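Local coordinates for protein putative N-acetylmuramoyl-L-alanine amidase,autolysin cwp6 (Peptoclostridium difficile, PDB 5J72) that probably cleaves the amide bond between N-acetylmuramic acid and L-alanine in peptidoglycan, using a zinc-dependent amidase domain carried on a cell wall-anchoring module of three CWB2 domains, at residues R241-A249 / I288-T299; D272-E282 / T349-Y358. All coordinates share one frame; numbering follows the deposited sequence.

Contact 1 (R241-A249 / I288-T299); sequences RHETSLLIA and ILANKDSVPQGT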
loop_
_atom_site.group_PDB
_atom_site.type_symbol
_atom_site.label_atom_id
_atom_site.label_comp_id
_atom_site.label_asym_id
_atom_site.label_seq_id
_atom_site.Cartn_x
_atom_site.Cartn_y
_atom_site.Cartn_z
ATOM N N ARG A 241 -10.310 10.111 -19.222
ATOM C CA ARG A 241 -9.138 9.682 -18.408
ATOM C C ARG A 241 -8.046 9.123 -19.253
ATOM O O ARG A 241 -6.895 9.346 -18.942
ATOM C CB ARG A 241 -9.521 8.524 -17.491
ATOM C CG ARG A 241 -10.746 8.827 -16.708
ATOM C CD ARG A 241 -11.197 7.653 -15.913
ATOM N NE ARG A 241 -12.147 8.126 -14.931
ATOM C CZ ARG A 241 -12.512 7.422 -13.884
ATOM N NH1 ARG A 241 -12.015 6.214 -13.692
ATOM N NH2 ARG A 241 -13.374 7.918 -13.006
ATOM N N HIS A 242 -8.356 8.371 -20.334
ATOM C CA HIS A 242 -7.256 7.765 -21.109
ATOM C C HIS A 242 -6.447 8.794 -21.766
ATOM O O HIS A 242 -5.215 8.698 -21.734
ATOM C CB HIS A 242 -7.742 6.770 -22.213
ATOM C CG HIS A 242 -8.809 5.848 -21.738
ATOM N ND1 HIS A 242 -8.525 4.697 -21.030
ATOM C CD2 HIS A 242 -10.156 5.905 -21.857
ATOM C CE1 HIS A 242 -9.670 4.101 -20.737
ATOM N NE2 HIS A 242 -10.670 4.803 -21.224
ATOM N N GLU A 243 -7.096 9.820 -22.389
ATOM C CA GLU A 243 -6.319 10.843 -23.064
ATOM C C GLU A 243 -5.549 11.715 -22.022
ATOM O O GLU A 243 -4.439 12.088 -22.283
ATOM C CB GLU A 243 -7.235 11.804 -23.889
ATOM C CG GLU A 243 -6.332 12.584 -24.862
ATOM C CD GLU A 243 -7.099 13.682 -25.655
ATOM O OE1 GLU A 243 -8.242 14.058 -25.302
ATOM O OE2 GLU A 243 -6.505 14.156 -26.613
ATOM N N THR A 244 -6.173 12.049 -20.922
ATOM C CA THR A 244 -5.455 12.815 -19.891
ATOM C C THR A 244 -4.194 12.061 -19.431
ATOM O O THR A 244 -3.163 12.697 -19.287
ATOM C CB THR A 244 -6.370 13.062 -18.716
ATOM O OG1 THR A 244 -7.439 13.875 -19.203
ATOM C CG2 THR A 244 -5.621 13.835 -17.559
ATOM N N SER A 245 -4.260 10.696 -19.250
ATOM C CA SER A 245 -3.066 9.961 -18.834
ATOM C C SER A 245 -2.042 10.057 -19.931
ATOM O O SER A 245 -0.838 10.150 -19.684
ATOM C CB SER A 245 -3.417 8.506 -18.464
ATOM O OG SER A 245 -3.602 7.612 -19.557
ATOM N N LEU A 246 -2.504 10.075 -21.219
ATOM C CA LEU A 246 -1.538 10.239 -22.320
ATOM C C LEU A 246 -0.926 11.633 -22.258
ATOM O O LEU A 246 0.291 11.796 -22.419
ATOM C CB LEU A 246 -2.221 10.105 -23.796
ATOM C CG LEU A 246 -1.200 10.391 -24.953
ATOM C CD1 LEU A 246 -0.025 9.468 -24.874
ATOM C CD2 LEU A 246 -1.933 10.253 -26.372
ATOM N N LEU A 247 -1.749 12.648 -22.039
ATOM C CA LEU A 247 -1.202 14.036 -22.023
ATOM C C LEU A 247 -0.222 14.223 -20.842
ATOM O O LEU A 247 0.779 14.925 -20.965
ATOM C CB LEU A 247 -2.383 15.002 -21.909
ATOM C CG LEU A 247 -3.245 15.024 -23.238
ATOM C CD1 LEU A 247 -4.583 15.765 -22.949
ATOM C CD2 LEU A 247 -2.382 15.674 -24.355
ATOM N N ILE A 248 -0.494 13.543 -19.716
ATOM C CA ILE A 248 0.442 13.620 -18.572
ATOM C C ILE A 248 1.743 12.938 -18.952
ATOM O O ILE A 248 2.836 13.429 -18.678
ATOM C CB ILE A 248 -0.229 12.929 -17.394
ATOM C CG1 ILE A 248 -1.367 13.854 -16.855
ATOM C CG2 ILE A 248 0.832 12.604 -16.315
ATOM C CD1 ILE A 248 -2.237 13.188 -15.770
ATOM N N ALA A 249 1.626 11.787 -19.632
ATOM C CA ALA A 249 2.844 11.095 -20.049
ATOM C C ALA A 249 3.677 11.988 -21.006
ATOM O O ALA A 249 4.915 11.986 -20.931
ATOM C CB ALA A 249 2.481 9.742 -20.724
ATOM N N ILE A 288 -0.431 4.627 -17.510
ATOM C CA ILE A 288 -1.159 4.761 -18.765
ATOM C C ILE A 288 -2.464 4.071 -18.546
ATOM O O ILE A 288 -2.502 2.896 -18.158
ATOM C CB ILE A 288 -0.340 4.094 -19.885
ATOM C CG1 ILE A 288 0.955 4.913 -20.204
ATOM C CG2 ILE A 288 -1.246 3.944 -21.151
ATOM C CD1 ILE A 288 0.691 6.313 -20.862
ATOM N N LEU A 289 -3.557 4.783 -18.749
ATOM C CA LEU A 289 -4.847 4.167 -18.563
ATOM C C LEU A 289 -5.370 3.529 -19.891
ATOM O O LEU A 289 -5.297 4.135 -20.958
ATOM C CB LEU A 289 -5.844 5.194 -18.018
ATOM C CG LEU A 289 -5.423 5.750 -16.653
ATOM C CD1 LEU A 289 -6.537 6.747 -16.148
ATOM C CD2 LEU A 289 -5.276 4.566 -15.623
ATOM N N ALA A 290 -5.920 2.346 -19.787
ATOM C CA ALA A 290 -6.343 1.591 -20.969
ATOM C C ALA A 290 -7.742 1.012 -20.838
ATOM O O ALA A 290 -8.429 1.123 -19.814
ATOM C CB ALA A 290 -5.369 0.433 -21.159
ATOM N N ASN A 291 -8.186 0.391 -21.977
ATOM C CA ASN A 291 -9.424 -0.366 -22.011
ATOM C C ASN A 291 -9.018 -1.812 -21.705
ATOM O O ASN A 291 -7.829 -2.128 -21.676
ATOM C CB ASN A 291 -10.080 -0.276 -23.439
ATOM C CG ASN A 291 -10.547 1.126 -23.694
ATOM O OD1 ASN A 291 -11.444 1.571 -23.012
ATOM N ND2 ASN A 291 -9.923 1.914 -24.551
ATOM N N LYS A 292 -9.970 -2.701 -21.523
ATOM C CA LYS A 292 -9.644 -4.084 -21.227
ATOM C C LYS A 292 -8.753 -4.753 -22.264
ATOM O O LYS A 292 -7.818 -5.459 -21.881
ATOM C CB LYS A 292 -10.927 -4.880 -21.091
ATOM C CG LYS A 292 -10.650 -6.341 -20.790
ATOM C CD LYS A 292 -11.901 -7.003 -20.230
ATOM C CE LYS A 292 -11.924 -8.468 -20.507
ATOM N NZ LYS A 292 -13.318 -8.990 -20.485
ATOM N N ASP A 293 -8.998 -4.553 -23.576
ATOM C CA ASP A 293 -8.157 -5.241 -24.574
ATOM C C ASP A 293 -7.175 -4.391 -25.299
ATOM O O ASP A 293 -6.444 -4.929 -26.145
ATOM C CB ASP A 293 -9.025 -5.933 -25.647
ATOM C CG ASP A 293 -10.070 -6.838 -25.042
ATOM O OD1 ASP A 293 -9.713 -7.677 -24.203
ATOM O OD2 ASP A 293 -11.250 -6.699 -25.409
ATOM N N SER A 294 -7.091 -3.100 -25.037
ATOM C CA SER A 294 -6.088 -2.342 -25.785
ATOM C C SER A 294 -5.958 -0.921 -25.173
ATOM O O SER A 294 -6.868 -0.470 -24.450
ATOM C CB SER A 294 -6.539 -2.171 -27.244
ATOM O OG SER A 294 -7.735 -1.387 -27.230
ATOM N N VAL A 295 -4.864 -0.252 -25.464
ATOM C CA VAL A 295 -4.834 1.171 -25.094
ATOM C C VAL A 295 -5.478 1.878 -26.338
ATOM O O VAL A 295 -5.432 1.297 -27.432
ATOM C CB VAL A 295 -3.392 1.675 -24.875
ATOM C CG1 VAL A 295 -2.719 0.842 -23.757
ATOM C CG2 VAL A 295 -2.563 1.585 -26.177
ATOM N N PRO A 296 -6.060 3.083 -26.232
ATOM C CA PRO A 296 -6.660 3.781 -27.400
ATOM C C PRO A 296 -5.598 4.024 -28.448
ATOM O O PRO A 296 -4.395 4.057 -28.146
ATOM C CB PRO A 296 -7.193 5.090 -26.782
ATOM C CG PRO A 296 -7.433 4.710 -25.304
ATOM C CD PRO A 296 -6.244 3.852 -24.992
ATOM N N GLN A 297 -6.021 4.258 -29.706
ATOM C CA GLN A 297 -5.060 4.418 -30.785
ATOM C C GLN A 297 -4.078 5.541 -30.585
ATOM O O GLN A 297 -2.905 5.401 -30.926
ATOM C CB GLN A 297 -5.836 4.662 -32.135
ATOM C CG GLN A 297 -4.930 4.637 -33.407
ATOM C CD GLN A 297 -4.222 3.293 -33.630
ATOM O OE1 GLN A 297 -4.809 2.212 -33.497
ATOM N NE2 GLN A 297 -2.922 3.332 -33.955
ATOM N N GLY A 298 -4.555 6.699 -30.080
ATOM C CA GLY A 298 -3.647 7.820 -29.889
ATOM C C GLY A 298 -2.529 7.439 -28.929
ATOM O O GLY A 298 -1.358 7.749 -29.175
ATOM N N THR A 299 -2.886 6.774 -27.840
ATOM C CA THR A 299 -1.859 6.317 -26.862
ATOM C C THR A 299 -0.910 5.347 -27.525
ATOM O O THR A 299 0.324 5.488 -27.456
ATOM C CB THR A 299 -2.584 5.682 -25.712
ATOM O OG1 THR A 299 -3.474 6.682 -25.194
ATOM C CG2 THR A 299 -1.642 5.221 -24.598
HETATM O O HOH W 1 -4.280 6.060 -22.576
#
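Within one CWB2 domain, the helix begun by 241-249 packs on the edge strand 288-290 of a four-stranded parallel sheet and on the loop and helix start that follow it. The backbone N of Leu289 gives a nearly straight hydrogen bond to Ser245 OG (2.9 Å, 173°). Ser245 OG stands between its own backbone N and carbonyl carbon (chi1 79°), which also lets it donate to His242 O one turn back; a small hydroxyl thus serves helix and strand together. The imidazole of His242 meets the strand with its edge: ND1 makes a weak bond to Leu289 O (3.3 Å), and CE1 lies 3.4 Å from Ala290 O. Asn291 ND2 covers one face of the ring, while Pro296 CG touches His242 CB at 3.7 Å. A water donates to His242 O and Leu289 O and accepts from Thr299 OG1, joining the helix, the strand and the start of the next helix. Ala249 CB meets Ile288 CD1 at 3.9 Å, Leu289 CD1 packs against Arg241 CB, and Leu246 CD2 lies against the Gly298 backbone. Beyond the contact, Arg241 forms a salt bridge with Glu270, strand 260-265 pairs with 288-290, and Trp302 of helix 297-306 packs on Leu246 and Ala249.

Contact 2 (D272-E282 / T349-Y358); sequences DALNISSKAGE and TNANVIKTFY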
loop_
_atom_site.group_PDB
_atom_site.type_symbol
_atom_site.label_atom_id
_atom_site.label_comp_id
_atom_site.label_asym_id
_atom_site.label_seq_id
_atom_site.Cartn_x
_atom_site.Cartn_y
_atom_site.Cartn_z
ATOM N N ASP A 272 -6.417 -0.042 -9.042
ATOM C CA ASP A 272 -5.162 -0.564 -9.595
ATOM C C ASP A 272 -4.211 0.639 -9.831
ATOM O O ASP A 272 -3.006 0.601 -9.509
ATOM C CB ASP A 272 -5.458 -1.263 -10.940
ATOM C CG ASP A 272 -6.228 -2.546 -10.720
ATOM O OD1 ASP A 272 -5.894 -3.292 -9.757
ATOM O OD2 ASP A 272 -7.190 -2.810 -11.485
ATOM N N ALA A 273 -4.763 1.724 -10.436
ATOM C CA ALA A 273 -3.966 2.932 -10.721
ATOM C C ALA A 273 -3.453 3.519 -9.345
ATOM O O ALA A 273 -2.274 3.840 -9.179
ATOM C CB ALA A 273 -4.830 3.953 -11.472
ATOM N N LEU A 274 -4.333 3.647 -8.392
ATOM C CA LEU A 274 -3.946 4.162 -7.081
ATOM C C LEU A 274 -2.880 3.295 -6.440
ATOM O O LEU A 274 -1.884 3.812 -5.924
ATOM C CB LEU A 274 -5.245 4.060 -6.162
ATOM C CG LEU A 274 -5.131 4.625 -4.735
ATOM C CD1 LEU A 274 -6.523 4.834 -4.155
ATOM C CD2 LEU A 274 -4.411 3.719 -3.797
ATOM N N ASN A 275 -3.063 1.956 -6.485
ATOM C CA ASN A 275 -2.071 1.077 -5.862
ATOM C C ASN A 275 -0.656 1.190 -6.471
ATOM O O ASN A 275 0.279 0.958 -5.751
ATOM C CB ASN A 275 -2.546 -0.435 -5.994
ATOM C CG ASN A 275 -3.508 -0.759 -4.837
ATOM O OD1 ASN A 275 -3.313 -0.224 -3.730
ATOM N ND2 ASN A 275 -4.592 -1.551 -5.026
ATOM N N ILE A 276 -0.498 1.518 -7.807
ATOM C CA ILE A 276 0.858 1.593 -8.374
ATOM C C ILE A 276 1.402 3.065 -8.383
ATOM O O ILE A 276 2.527 3.313 -8.796
ATOM C CB ILE A 276 0.797 1.001 -9.815
ATOM C CG1 ILE A 276 2.220 0.700 -10.322
ATOM C CG2 ILE A 276 0.062 2.009 -10.773
ATOM C CD1 ILE A 276 3.025 -0.344 -9.430
ATOM N N SER A 277 0.590 4.003 -7.896
ATOM C CA SER A 277 0.909 5.445 -7.912
ATOM C C SER A 277 2.227 5.796 -7.214
ATOM O O SER A 277 3.044 6.575 -7.745
ATOM C CB SER A 277 -0.218 6.211 -7.167
ATOM O OG SER A 277 -1.135 6.587 -8.158
ATOM N N SER A 278 2.468 5.229 -6.024
ATOM C CA SER A 278 3.691 5.635 -5.343
ATOM C C SER A 278 4.883 5.113 -6.090
ATOM O O SER A 278 5.924 5.777 -6.087
ATOM C CB SER A 278 3.722 5.173 -3.863
ATOM O OG SER A 278 3.749 3.748 -3.762
ATOM N N LYS A 279 4.744 3.987 -6.744
ATOM C CA LYS A 279 5.908 3.418 -7.400
ATOM C C LYS A 279 6.163 4.167 -8.750
ATOM O O LYS A 279 7.311 4.530 -9.073
ATOM C CB LYS A 279 5.622 1.923 -7.634
ATOM C CG LYS A 279 6.685 1.274 -8.541
ATOM C CD LYS A 279 8.106 1.370 -7.904
ATOM C CE LYS A 279 9.098 0.543 -8.728
ATOM N NZ LYS A 279 10.498 1.008 -8.568
ATOM N N ALA A 280 5.098 4.370 -9.511
ATOM C CA ALA A 280 5.196 5.144 -10.760
ATOM C C ALA A 280 5.788 6.564 -10.388
ATOM O O ALA A 280 6.560 7.151 -11.136
ATOM C CB ALA A 280 3.772 5.328 -11.352
ATOM N N GLY A 281 5.363 7.112 -9.196
ATOM C CA GLY A 281 5.870 8.428 -8.777
ATOM C C GLY A 281 7.347 8.384 -8.457
ATOM O O GLY A 281 8.093 9.290 -8.844
ATOM N N GLU A 282 7.787 7.377 -7.743
ATOM C CA GLU A 282 9.224 7.270 -7.402
ATOM C C GLU A 282 10.065 7.119 -8.688
ATOM O O GLU A 282 11.125 7.714 -8.789
ATOM C CB GLU A 282 9.457 5.992 -6.517
ATOM C CG GLU A 282 10.913 5.759 -6.247
ATOM C CD GLU A 282 11.157 4.461 -5.440
ATOM O OE1 GLU A 282 10.308 4.108 -4.610
ATOM O OE2 GLU A 282 12.230 3.837 -5.635
ATOM N N THR A 349 -4.352 -6.486 -4.020
ATOM C CA THR A 349 -3.500 -5.892 -5.081
ATOM C C THR A 349 -2.439 -4.895 -4.427
ATOM O O THR A 349 -1.301 -4.859 -4.825
ATOM C CB THR A 349 -4.388 -5.100 -6.030
ATOM O OG1 THR A 349 -5.378 -6.012 -6.597
ATOM C CG2 THR A 349 -3.563 -4.476 -7.140
ATOM N N ASN A 350 -2.890 -4.153 -3.424
ATOM C CA ASN A 350 -1.953 -3.255 -2.701
ATOM C C ASN A 350 -0.793 -4.078 -2.130
ATOM O O ASN A 350 0.394 -3.734 -2.297
ATOM C CB ASN A 350 -2.724 -2.548 -1.616
ATOM C CG ASN A 350 -1.853 -1.526 -0.881
ATOM O OD1 ASN A 350 -1.533 -1.741 0.299
ATOM N ND2 ASN A 350 -1.420 -0.401 -1.539
ATOM N N ALA A 351 -1.114 -5.254 -1.481
ATOM C CA ALA A 351 -0.031 -6.079 -0.894
ATOM C C ALA A 351 0.849 -6.653 -1.978
ATOM O O ALA A 351 2.082 -6.727 -1.780
ATOM C CB ALA A 351 -0.626 -7.240 -0.037
ATOM N N ASN A 352 0.284 -7.046 -3.153
ATOM C CA ASN A 352 1.169 -7.630 -4.181
ATOM C C ASN A 352 2.054 -6.553 -4.822
ATOM O O ASN A 352 3.195 -6.853 -5.255
ATOM C CB ASN A 352 0.335 -8.349 -5.312
ATOM C CG ASN A 352 -0.137 -9.723 -4.807
ATOM O OD1 ASN A 352 0.540 -10.349 -3.948
ATOM N ND2 ASN A 352 -1.260 -10.237 -5.266
ATOM N N VAL A 353 1.528 -5.327 -4.941
ATOM C CA VAL A 353 2.402 -4.249 -5.491
ATOM C C VAL A 353 3.554 -3.998 -4.503
ATOM O O VAL A 353 4.691 -3.813 -4.908
ATOM C CB VAL A 353 1.575 -2.950 -5.664
ATOM C CG1 VAL A 353 2.501 -1.712 -5.736
ATOM C CG2 VAL A 353 0.692 -3.071 -6.921
ATOM N N ILE A 354 3.221 -3.901 -3.195
ATOM C CA ILE A 354 4.296 -3.682 -2.214
ATOM C C ILE A 354 5.273 -4.846 -2.298
ATOM O O ILE A 354 6.482 -4.637 -2.360
ATOM C CB ILE A 354 3.650 -3.510 -0.814
ATOM C CG1 ILE A 354 3.044 -2.122 -0.770
ATOM C CG2 ILE A 354 4.681 -3.580 0.369
ATOM C CD1 ILE A 354 2.030 -1.872 0.398
ATOM N N LYS A 355 4.769 -6.094 -2.345
ATOM C CA LYS A 355 5.711 -7.209 -2.419
ATOM C C LYS A 355 6.565 -7.183 -3.665
ATOM O O LYS A 355 7.772 -7.459 -3.600
ATOM C CB LYS A 355 4.878 -8.537 -2.327
ATOM C CG LYS A 355 5.670 -9.783 -2.674
ATOM C CD LYS A 355 4.652 -10.953 -3.013
ATOM C CE LYS A 355 4.021 -10.710 -4.371
ATOM N NZ LYS A 355 3.028 -11.762 -4.743
ATOM N N THR A 356 5.987 -6.826 -4.800
ATOM C CA THR A 356 6.744 -6.856 -6.044
ATOM C C THR A 356 7.640 -5.666 -6.293
ATOM O O THR A 356 8.788 -5.844 -6.730
ATOM C CB THR A 356 5.709 -6.870 -7.173
ATOM O OG1 THR A 356 4.910 -8.055 -7.019
ATOM C CG2 THR A 356 6.338 -6.837 -8.597
ATOM N N PHE A 357 7.138 -4.471 -6.039
ATOM C CA PHE A 357 7.888 -3.222 -6.365
ATOM C C PHE A 357 8.650 -2.621 -5.223
ATOM O O PHE A 357 9.418 -1.674 -5.468
ATOM C CB PHE A 357 6.875 -2.178 -6.945
ATOM C CG PHE A 357 6.314 -2.676 -8.275
ATOM C CD1 PHE A 357 5.010 -3.071 -8.386
ATOM C CD2 PHE A 357 7.118 -2.758 -9.407
ATOM C CE1 PHE A 357 4.490 -3.536 -9.591
ATOM C CE2 PHE A 357 6.600 -3.229 -10.623
ATOM C CZ PHE A 357 5.296 -3.606 -10.700
ATOM N N TYR A 358 8.482 -3.111 -3.978
ATOM C CA TYR A 358 9.240 -2.627 -2.821
ATOM C C TYR A 358 9.800 -3.950 -2.132
ATOM O O TYR A 358 9.432 -4.266 -0.999
ATOM C CB TYR A 358 8.322 -1.873 -1.809
ATOM C CG TYR A 358 7.813 -0.582 -2.420
ATOM C CD1 TYR A 358 8.509 0.616 -2.244
ATOM C CD2 TYR A 358 6.678 -0.571 -3.239
ATOM C CE1 TYR A 358 8.081 1.792 -2.864
ATOM C CE2 TYR A 358 6.247 0.601 -3.863
ATOM C CZ TYR A 358 6.945 1.778 -3.661
ATOM O OH TYR A 358 6.449 2.936 -4.206
HETATM O O HOH W 2 -6.008 -6.039 -9.216
HETATM O O HOH W 3 7.688 5.251 -3.731
HETATM O O HOH W 4 10.730 0.641 -5.244
HETATM O O HOH W 5 11.388 -2.038 -7.504
#
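Asn275, Tyr358 and Lys279 bury the most surface where helices 272-282 and 349-357 run side by side, their axes 9.4 Å apart and 22° from parallel. The side chains of Asn275 and Asn350 cross at about a right angle, and Asn275 OD1 accepts a bond from Asn350 ND2 (2.9 Å) that arrives above the carbonyl plane and is bent to 142°. Asn275 ND2 is satisfied by Arg346 O, so an amide, both donor and acceptor, suits this buried place. At the far end Tyr358 OH shares a hydrogen bond with Ser278 OG (2.9 Å). The bend at chi2 (61°) turns CD and CE of Lys279 along Phe357, CE 3.9 Å from Phe357 CD2, so its methylenes serve as an apolar surface while NZ pairs with Asp283. Between the polar ends, Ile276 CD1 rests 3.5 Å from Phe357 CE1 and 4.0 Å from Val353 CG1. A water donates to both Asp272 OD1 and Thr349 OG1, which is itself bonded to Asp345 O. Strand 260-265 lies against helix 272-282 through Tyr262, and Val341 of strand 334-341 packs on Val353 and Phe357; strand 391-394 takes both amide atoms of Asn350 through Ile391 O and Ile393 N.

Both contacts are buried, but contact 2 lies about 6 Å from the centre of the chain and contact 1 about 24 Å, centre to centre. Contact 1 closes a helix onto an edge strand inside one CWB2 domain, whereas contact 2 joins the helices of two successive CWB2 domains. Helix 270-283 leads directly into strand 287-290, and Leu289 CD2 approaches Ala273 CB at 4.2 Å, so the two contacts meet although their centres lie 19 Å apart. Their chemistry follows their place: the polar groups of contact 1 address strand backbone, which offers N-H and C=O groups at an edge, while the direct hydrogen bonds of contact 2 run between side chains, because helix backbones are largely occupied by their own bonds.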